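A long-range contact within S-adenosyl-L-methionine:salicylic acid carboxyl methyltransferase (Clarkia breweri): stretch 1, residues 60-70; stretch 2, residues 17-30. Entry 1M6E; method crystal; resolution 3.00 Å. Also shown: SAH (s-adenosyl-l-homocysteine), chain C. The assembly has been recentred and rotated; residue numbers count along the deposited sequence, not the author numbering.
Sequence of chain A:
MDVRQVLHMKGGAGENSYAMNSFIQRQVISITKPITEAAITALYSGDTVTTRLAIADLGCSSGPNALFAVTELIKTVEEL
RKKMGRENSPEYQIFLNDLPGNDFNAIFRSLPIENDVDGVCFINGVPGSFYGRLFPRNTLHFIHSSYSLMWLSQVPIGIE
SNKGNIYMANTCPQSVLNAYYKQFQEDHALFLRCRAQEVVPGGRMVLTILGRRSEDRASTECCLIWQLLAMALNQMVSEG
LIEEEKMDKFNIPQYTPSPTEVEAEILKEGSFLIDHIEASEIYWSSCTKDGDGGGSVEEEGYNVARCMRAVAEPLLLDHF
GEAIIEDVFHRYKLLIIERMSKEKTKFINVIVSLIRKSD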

ATOM      1  N   CYS A  60       6.505  10.105   1.848  1.00 55.80           N
ATOM      2  CA  CYS A  60       5.488  10.332   2.884  1.00 57.28           C
ATOM      3  C   CYS A  60       5.919   9.347   3.932  1.00 58.33           C
ATOM      4  O   CYS A  60       7.008   8.801   3.836  1.00 72.46           O
ATOM      5  CB  CYS A  60       4.095   9.934   2.374  1.00 57.90           C
ATOM      6  SG  CYS A  60       3.905   8.144   1.940  1.00 57.58           S
ATOM      7  N   SER A  61       5.108   9.081   4.934  1.00 54.39           N
ATOM      8  CA  SER A  61       5.587   8.089   5.858  1.00 56.25           C
ATOM      9  C   SER A  61       4.490   7.253   6.451  1.00 60.39           C
ATOM     10  O   SER A  61       3.856   6.482   5.752  1.00 67.87           O
ATOM     11  CB  SER A  61       6.401   8.738   6.947  1.00 54.38           C
ATOM     12  OG  SER A  61       7.449   7.850   7.279  1.00 66.70           O
ATOM     13  N   SER A  62       4.287   7.383   7.749  1.00 59.02           N
ATOM     14  CA  SER A  62       3.238   6.650   8.418  1.00 56.26           C
ATOM     15  C   SER A  62       2.584   7.721   9.267  1.00 59.05           C
ATOM     16  O   SER A  62       3.131   8.816   9.442  1.00 47.19           O
ATOM     17  CB  SER A  62       3.821   5.560   9.326  1.00 61.14           C
ATOM     18  OG  SER A  62       4.725   4.718   8.635  1.00 63.70           O
ATOM     19  N   GLY A  63       1.405   7.420   9.787  1.00 64.57           N
ATOM     20  CA  GLY A  63       0.752   8.388  10.644  1.00 63.06           C
ATOM     21  C   GLY A  63       0.439   9.674   9.941  1.00 56.44           C
ATOM     22  O   GLY A  63       0.434   9.728   8.713  1.00 66.43           O
ATOM     23  N   PRO A  64       0.173  10.739  10.692  1.00 53.49           N
ATOM     24  CA  PRO A  64      -0.149  12.021  10.061  1.00 58.40           C
ATOM     25  C   PRO A  64       0.998  12.422   9.162  1.00 69.22           C
ATOM     26  O   PRO A  64       1.996  11.704   9.095  1.00 89.26           O
ATOM     27  CB  PRO A  64      -0.320  12.942  11.252  1.00 55.67           C
ATOM     28  CG  PRO A  64      -0.742  11.978  12.353  1.00 45.84           C
ATOM     29  CD  PRO A  64       0.193  10.861  12.149  1.00 41.90           C
ATOM     30  N   ASN A  65       0.869  13.558   8.489  1.00 63.13           N
ATOM     31  CA  ASN A  65       1.894  14.085   7.568  1.00 62.68           C
ATOM     32  C   ASN A  65       1.802  13.389   6.222  1.00 64.54           C
ATOM     33  O   ASN A  65       1.866  14.035   5.179  1.00 69.00           O
ATOM     34  CB  ASN A  65       3.327  13.941   8.112  1.00 51.02           C
ATOM     35  CG  ASN A  65       3.450  14.335   9.578  1.00 55.45           C
ATOM     36  OD1 ASN A  65       3.591  13.469  10.448  1.00 57.94           O
ATOM     37  ND2 ASN A  65       3.394  15.630   9.863  1.00 50.25           N
ATOM     38  N   ALA A  66       1.643  12.072   6.238  1.00 69.86           N
ATOM     39  CA  ALA A  66       1.521  11.344   4.988  1.00 74.18           C
ATOM     40  C   ALA A  66       0.431  12.053   4.187  1.00 71.91           C
ATOM     41  O   ALA A  66       0.656  12.472   3.053  1.00 76.35           O
ATOM     42  CB  ALA A  66       1.137   9.897   5.258  1.00 72.58           C
ATOM     43  N   LEU A  67      -0.735  12.219   4.808  1.00 70.76           N
ATOM     44  CA  LEU A  67      -1.870  12.883   4.176  1.00 66.90           C
ATOM     45  C   LEU A  67      -2.003  14.369   4.538  1.00 67.91           C
ATOM     46  O   LEU A  67      -2.725  15.111   3.878  1.00 71.36           O
ATOM     47  CB  LEU A  67      -3.161  12.147   4.535  1.00 61.35           C
ATOM     48  CG  LEU A  67      -3.371  10.814   3.822  1.00 56.91           C
ATOM     49  CD1 LEU A  67      -4.701  10.198   4.221  1.00 60.77           C
ATOM     50  CD2 LEU A  67      -3.336  11.052   2.346  1.00 52.40           C
ATOM     51  N   PHE A  68      -1.286  14.807   5.563  1.00 61.17           N
ATOM     52  CA  PHE A  68      -1.359  16.189   6.003  1.00 54.56           C
ATOM     53  C   PHE A  68      -1.268  17.216   4.889  1.00 52.72           C
ATOM     54  O   PHE A  68      -2.128  18.083   4.770  1.00 54.88           O
ATOM     55  CB  PHE A  68      -0.279  16.468   7.044  1.00 55.65           C
ATOM     56  CG  PHE A  68      -0.444  17.787   7.763  1.00 62.76           C
ATOM     57  CD1 PHE A  68      -1.668  18.161   8.301  1.00 62.17           C
ATOM     58  CD2 PHE A  68       0.634  18.657   7.908  1.00 72.48           C
ATOM     59  CE1 PHE A  68      -1.813  19.383   8.967  1.00 54.42           C
ATOM     60  CE2 PHE A  68       0.490  19.878   8.576  1.00 71.80           C
ATOM     61  CZ  PHE A  68      -0.738  20.236   9.103  1.00 61.12           C
ATOM     62  N   ALA A  69      -0.246  17.146   4.055  1.00 48.13           N
ATOM     63  CA  ALA A  69      -0.158  18.154   3.013  1.00 48.35           C
ATOM     64  C   ALA A  69      -1.064  17.918   1.813  1.00 54.22           C
ATOM     65  O   ALA A  69      -1.601  18.861   1.225  1.00 59.53           O
ATOM     66  CB  ALA A  69       1.236  18.283   2.570  1.00 28.01           C
ATOM     67  N   VAL A  70      -1.242  16.659   1.448  1.00 55.69           N
ATOM     68  CA  VAL A  70      -2.077  16.331   0.312  1.00 56.27           C
ATOM     69  C   VAL A  70      -3.523  16.575   0.705  1.00 53.31           C
ATOM     70  O   VAL A  70      -4.447  16.326  -0.054  1.00 63.49           O
ATOM     71  CB  VAL A  70      -1.872  14.857  -0.071  1.00 62.04           C
ATOM     72  CG1 VAL A  70      -2.427  14.597  -1.454  1.00 68.57           C
ATOM     73  CG2 VAL A  70      -0.385  14.514  -0.023  1.00 71.01           C
TER
HETATM   74  N   SAH C2814       7.195  13.559   4.578  1.00 56.48           N
HETATM   75  CA  SAH C2814       7.014  13.374   6.091  1.00 64.42           C
HETATM   76  CB  SAH C2814       8.104  12.510   6.753  1.00 56.91           C
HETATM   77  CG  SAH C2814       9.131  11.949   5.863  1.00 57.98           C
HETATM   78  SD  SAH C2814      10.474  10.951   6.596  1.00 45.74           S
HETATM   79  C   SAH C2814       7.058  14.678   6.887  1.00 73.38           C
HETATM   80  O   SAH C2814       7.250  15.780   6.291  1.00 83.12           O
HETATM   81  OXT SAH C2814       6.885  14.514   8.167  1.00 65.20           O
HETATM   82  C5' SAH C2814      11.231  10.534   5.061  1.00 56.58           C
HETATM   83  C4' SAH C2814      10.701   9.246   4.290  1.00 42.83           C
HETATM   84  O4' SAH C2814      11.539   9.283   3.091  1.00 32.53           O
HETATM   85  C3' SAH C2814      11.131   7.890   4.967  1.00 43.28           C
HETATM   86  O3' SAH C2814       9.895   7.083   5.413  1.00 33.08           O
HETATM   87  C2' SAH C2814      11.823   7.136   3.921  1.00 31.51           C
HETATM   88  O2' SAH C2814      11.641   5.769   3.770  1.00 48.33           O
HETATM   89  C1' SAH C2814      11.581   8.076   2.642  1.00 28.19           C
HETATM   90  N9  SAH C2814      12.611   7.870   1.648  1.00 29.13           N
HETATM   91  C8  SAH C2814      13.985   7.886   1.751  1.00 31.37           C
HETATM   92  N7  SAH C2814      14.602   7.625   0.636  1.00 37.09           N
HETATM   93  C5  SAH C2814      13.566   7.429  -0.246  1.00 35.25           C
HETATM   94  C6  SAH C2814      13.532   7.104  -1.621  1.00 39.85           C
HETATM   95  N6  SAH C2814      14.664   6.923  -2.302  1.00 52.26           N
HETATM   96  N1  SAH C2814      12.318   6.968  -2.281  1.00 30.71           N
HETATM   97  C2  SAH C2814      11.164   7.153  -1.561  1.00 35.78           C
HETATM   98  N3  SAH C2814      11.090   7.461  -0.236  1.00 35.76           N
HETATM   99  C4  SAH C2814      12.333   7.584   0.363  1.00 31.84           C
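Stretch 2 17-30: SYAMNSFIQRQVIS

The most unusual feature of this contact is a cation-pi pair, in which the guanidinium of Arg26 lies over one face of the Phe68 ring. Arg26 CZ is 3.6 Å from the centroid of that ring, 20° off the ring normal. The two flat groups meet face to face. The model packs them too tightly at one point, so the closest atom distance carries no weight here.

Stretch 2 begins as loop and becomes a helix, which takes in Ile24 to Ser30 and continues later in the chain. The backbone bonds Val28 N to Ile24 O, 3.2 Å, and Ile29 N to Gln25 O, 3.3 Å, hold its middle. Stretch 1 starts as loop or turn. Residues 66-69 have helical phi/psi but lack the regular bonds.

The two segments run in the same general direction. Low numbers face low numbers: Gly63 pairs with Ala19, Asn65 with Arg26 and Ala69 with Ile29. Gly63 CA is 4.6 Å from Ala19 CA, Asn65 CA is 6.3 Å from Arg26 CA, and Ala69 CA is 6.9 Å from Ile29 CA, so of these pairs the closest is at the loop end. The contact buries 595 Å² in all, counting both sides.

At that end, Tyr18 lies against Ser61 and Ser62. Ser61 CB is 3.7 Å from Tyr18 CE2, and Ser61 OG sits over one face of the ring. Ser62 O approaches the ring edge, 4.2 Å from Tyr18 CD2. Gly63 then passes close to Ala19, with Gly63 CA 4.3 Å from Ala19 CB. A CB on Gly63 would point toward stretch 2 and fall 2.9 Å from Ala19 CB, a clash. It would also meet Pro64 CD, and the positive phi of 62° favours glycine in its own right. Pro64 CD follows at 4.3 Å from Ala19 CA.

Asn65 is the polar link. Its CA-to-CB bond points sideways, but the end of the side chain reaches nearer to stretch 2. Ser22 OG donates a hydrogen bond to Asn65 OD1, 3.2 Å, the only one between the stretches. Asn65 ND2 packs on the aliphatic part of Arg26, 3.3 Å from Arg26 CB. The Arg26 side chain continues past Pro64, whose CB is near the plane of the guanidinium and 4.4 Å from Arg26 NE, and ends on Phe68.

Ile29 makes the apolar end. Its CB points toward stretch 1, and its CG2 touches two residues there. Phe68 CD2 is 3.7 Å from Ile29 CG2, and Ala69 CB is 3.8 Å from Ile29 CG2. Phe68 therefore takes both Arg26 and Ile29, which lie three residues apart on the helix.

Both stretches also border S-adenosyl-L-homocysteine, the product left when the methyl donor has given up its methyl group. Ser61 OG donates a hydrogen bond to SAH O3' at 3.2 Å. From stretch 2, Ile29 CD1 comes within 3.1 Å of SAH O.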

ATOM      1  N   SER A  17       6.870   6.229  18.415  1.00 72.43           N
ATOM      2  CA  SER A  17       7.816   6.275  17.316  1.00 54.28           C
ATOM      3  C   SER A  17       7.021   6.552  16.063  1.00 43.52           C
ATOM      4  O   SER A  17       5.945   5.959  15.846  1.00 34.75           O
ATOM      5  CB  SER A  17       8.624   4.995  17.214  1.00 54.66           C
ATOM      6  OG  SER A  17       9.586   4.977  18.261  1.00 49.26           O
ATOM      7  N   TYR A  18       7.572   7.536  15.340  1.00 37.26           N
ATOM      8  CA  TYR A  18       7.159   8.171  14.076  1.00 40.92           C
ATOM      9  C   TYR A  18       5.694   8.160  13.754  1.00 46.16           C
ATOM     10  O   TYR A  18       5.198   7.342  12.952  1.00 58.50           O
ATOM     11  CB  TYR A  18       7.935   7.608  12.879  1.00 40.34           C
ATOM     12  CG  TYR A  18       8.072   8.686  11.826  1.00 43.29           C
ATOM     13  CD1 TYR A  18       9.245   9.419  11.700  1.00 41.84           C
ATOM     14  CD2 TYR A  18       6.974   9.113  11.098  1.00 48.77           C
ATOM     15  CE1 TYR A  18       9.310  10.557  10.895  1.00 28.67           C
ATOM     16  CE2 TYR A  18       7.040  10.246  10.302  1.00 42.29           C
ATOM     17  CZ  TYR A  18       8.204  10.956  10.219  1.00 31.28           C
ATOM     18  OH  TYR A  18       8.246  12.104   9.496  1.00 41.59           O
ATOM     19  N   ALA A  19       5.001   9.097  14.364  1.00 39.13           N
ATOM     20  CA  ALA A  19       3.550   9.222  14.262  1.00 46.09           C
ATOM     21  C   ALA A  19       3.443   9.944  15.566  1.00 54.28           C
ATOM     22  O   ALA A  19       2.905  11.051  15.663  1.00 69.26           O
ATOM     23  CB  ALA A  19       2.847   7.864  14.371  1.00 25.14           C
ATOM     24  N   MET A  20       4.030   9.322  16.574  1.00 52.93           N
ATOM     25  CA  MET A  20       4.049   9.922  17.878  1.00 55.14           C
ATOM     26  C   MET A  20       5.322  10.768  18.086  1.00 45.16           C
ATOM     27  O   MET A  20       5.524  11.321  19.152  1.00 39.63           O
ATOM     28  CB  MET A  20       3.934   8.813  18.926  1.00 61.37           C
ATOM     29  CG  MET A  20       2.657   7.991  18.809  1.00 62.03           C
ATOM     30  SD  MET A  20       1.212   9.051  18.660  1.00 79.03           S
ATOM     31  CE  MET A  20       1.302   9.993  20.217  1.00 81.14           C
ATOM     32  N   ASN A  21       6.169  10.886  17.066  1.00 50.24           N
ATOM     33  CA  ASN A  21       7.424  11.648  17.193  1.00 46.83           C
ATOM     34  C   ASN A  21       7.846  12.458  15.960  1.00 45.39           C
ATOM     35  O   ASN A  21       9.043  12.599  15.680  1.00 44.90           O
ATOM     36  CB  ASN A  21       8.571  10.703  17.575  1.00 37.11           C
ATOM     37  CG  ASN A  21       8.355  10.048  18.913  1.00 43.63           C
ATOM     38  OD1 ASN A  21       8.560  10.655  19.947  1.00 48.96           O
ATOM     39  ND2 ASN A  21       7.918   8.805  18.901  1.00 53.20           N
ATOM     40  N   SER A  22       6.880  13.008  15.234  1.00 39.60           N
ATOM     41  CA  SER A  22       7.243  13.779  14.065  1.00 44.28           C
ATOM     42  C   SER A  22       6.560  15.128  13.999  1.00 44.08           C
ATOM     43  O   SER A  22       6.110  15.535  12.923  1.00 43.95           O
ATOM     44  CB  SER A  22       6.939  12.978  12.805  1.00 39.20           C
ATOM     45  OG  SER A  22       5.593  12.566  12.808  1.00 49.51           O
ATOM     46  N   PHE A  23       6.515  15.838  15.133  1.00 48.77           N
ATOM     47  CA  PHE A  23       5.846  17.141  15.189  1.00 48.93           C
ATOM     48  C   PHE A  23       6.652  18.215  14.546  1.00 55.21           C
ATOM     49  O   PHE A  23       6.082  19.218  14.125  1.00 67.94           O
ATOM     50  CB  PHE A  23       5.548  17.565  16.613  1.00 48.90           C
ATOM     51  CG  PHE A  23       4.782  16.545  17.387  1.00 75.39           C
ATOM     52  CD1 PHE A  23       5.360  15.320  17.710  1.00 78.34           C
ATOM     53  CD2 PHE A  23       3.455  16.768  17.734  1.00 81.68           C
ATOM     54  CE1 PHE A  23       4.621  14.330  18.357  1.00 77.57           C
ATOM     55  CE2 PHE A  23       2.710  15.778  18.385  1.00 75.94           C
ATOM     56  CZ  PHE A  23       3.297  14.561  18.691  1.00 73.32           C
ATOM     57  N   ILE A  24       7.970  18.026  14.470  1.00 49.00           N
ATOM     58  CA  ILE A  24       8.814  19.037  13.866  1.00 42.62           C
ATOM     59  C   ILE A  24       8.677  19.026  12.391  1.00 42.83           C
ATOM     60  O   ILE A  24       8.633  20.084  11.776  1.00 61.13           O
ATOM     61  CB  ILE A  24      10.313  18.892  14.210  1.00 54.88           C
ATOM     62  CG1 ILE A  24      10.547  19.250  15.688  1.00 66.74           C
ATOM     63  CG2 ILE A  24      11.151  19.870  13.361  1.00 46.55           C
ATOM     64  CD1 ILE A  24      10.108  20.672  16.093  1.00 63.08           C
ATOM     65  N   GLN A  25       8.618  17.847  11.796  1.00 48.37           N
ATOM     66  CA  GLN A  25       8.459  17.799  10.344  1.00 51.25           C
ATOM     67  C   GLN A  25       7.039  18.271  10.028  1.00 46.24           C
ATOM     68  O   GLN A  25       6.738  18.715   8.910  1.00 44.77           O
ATOM     69  CB  GLN A  25       8.708  16.384   9.800  1.00 43.91           C
ATOM     70  CG  GLN A  25       8.668  15.309  10.855  1.00 51.55           C
ATOM     71  CD  GLN A  25      10.021  15.051  11.449  1.00 50.97           C
ATOM     72  OE1 GLN A  25      10.173  14.974  12.670  1.00 51.31           O
ATOM     73  NE2 GLN A  25      11.022  14.897  10.585  1.00 62.29           N
ATOM     74  N   ARG A  26       6.177  18.204  11.039  1.00 47.03           N
ATOM     75  CA  ARG A  26       4.800  18.630  10.869  1.00 48.51           C
ATOM     76  C   ARG A  26       4.661  20.125  10.810  1.00 45.39           C
ATOM     77  O   ARG A  26       3.791  20.616  10.124  1.00 47.75           O
ATOM     78  CB  ARG A  26       3.925  18.114  11.994  1.00 43.66           C
ATOM     79  CG  ARG A  26       2.463  18.418  11.759  1.00 48.17           C
ATOM     80  CD  ARG A  26       1.639  17.384  12.468  1.00 75.24           C
ATOM     81  NE  ARG A  26       0.319  17.215  11.884  1.00 90.24           N
ATOM     82  CZ  ARG A  26      -0.632  18.136  11.918  1.00103.38           C
ATOM     83  NH1 ARG A  26      -0.414  19.311  12.511  1.00102.62           N
ATOM     84  NH2 ARG A  26      -1.812  17.863  11.380  1.00108.28           N
ATOM     85  N   GLN A  27       5.518  20.834  11.540  1.00 55.35           N
ATOM     86  CA  GLN A  27       5.500  22.295  11.608  1.00 58.95           C
ATOM     87  C   GLN A  27       6.114  22.885  10.371  1.00 57.85           C
ATOM     88  O   GLN A  27       5.712  23.965   9.922  1.00 61.93           O
ATOM     89  CB  GLN A  27       6.268  22.775  12.835  1.00 63.11           C
ATOM     90  CG  GLN A  27       5.505  23.769  13.673  1.00 73.97           C
ATOM     91  CD  GLN A  27       5.851  23.624  15.136  1.00 91.86           C
ATOM     92  OE1 GLN A  27       5.892  22.501  15.668  1.00 96.13           O
ATOM     93  NE2 GLN A  27       6.098  24.751  15.804  1.00 96.92           N
ATOM     94  N   VAL A  28       7.098  22.172   9.832  1.00 48.68           N
ATOM     95  CA  VAL A  28       7.768  22.589   8.618  1.00 45.96           C
ATOM     96  C   VAL A  28       6.754  22.527   7.486  1.00 50.82           C
ATOM     97  O   VAL A  28       6.751  23.372   6.601  1.00 61.81           O
ATOM     98  CB  VAL A  28       8.919  21.647   8.268  1.00 45.83           C
ATOM     99  CG1 VAL A  28       9.504  22.019   6.926  1.00 33.37           C
ATOM    100  CG2 VAL A  28       9.966  21.688   9.354  1.00 55.88           C
ATOM    101  N   ILE A  29       5.889  21.524   7.505  1.00 46.18           N
ATOM    102  CA  ILE A  29       4.898  21.416   6.442  1.00 48.85           C
ATOM    103  C   ILE A  29       3.866  22.524   6.586  1.00 53.02           C
ATOM    104  O   ILE A  29       3.256  22.963   5.590  1.00 52.10           O
ATOM    105  CB  ILE A  29       4.171  20.039   6.463  1.00 41.63           C
ATOM    106  CG1 ILE A  29       5.193  18.917   6.198  1.00 43.89           C
ATOM    107  CG2 ILE A  29       3.020  20.044   5.433  1.00 22.34           C
ATOM    108  CD1 ILE A  29       4.717  17.493   6.459  1.00 27.93           C
ATOM    109  N   SER A  30       3.697  22.955   7.840  1.00 52.85           N
ATOM    110  CA  SER A  30       2.749  23.987   8.239  1.00 53.22           C
ATOM    111  C   SER A  30       3.215  25.312   7.695  1.00 61.18           C
ATOM    112  O   SER A  30       2.503  25.995   6.949  1.00 65.81           O
ATOM    113  CB  SER A  30       2.682  24.073   9.752  1.00 41.97           C
ATOM    114  OG  SER A  30       1.533  24.792  10.151  1.00 61.91           O
TER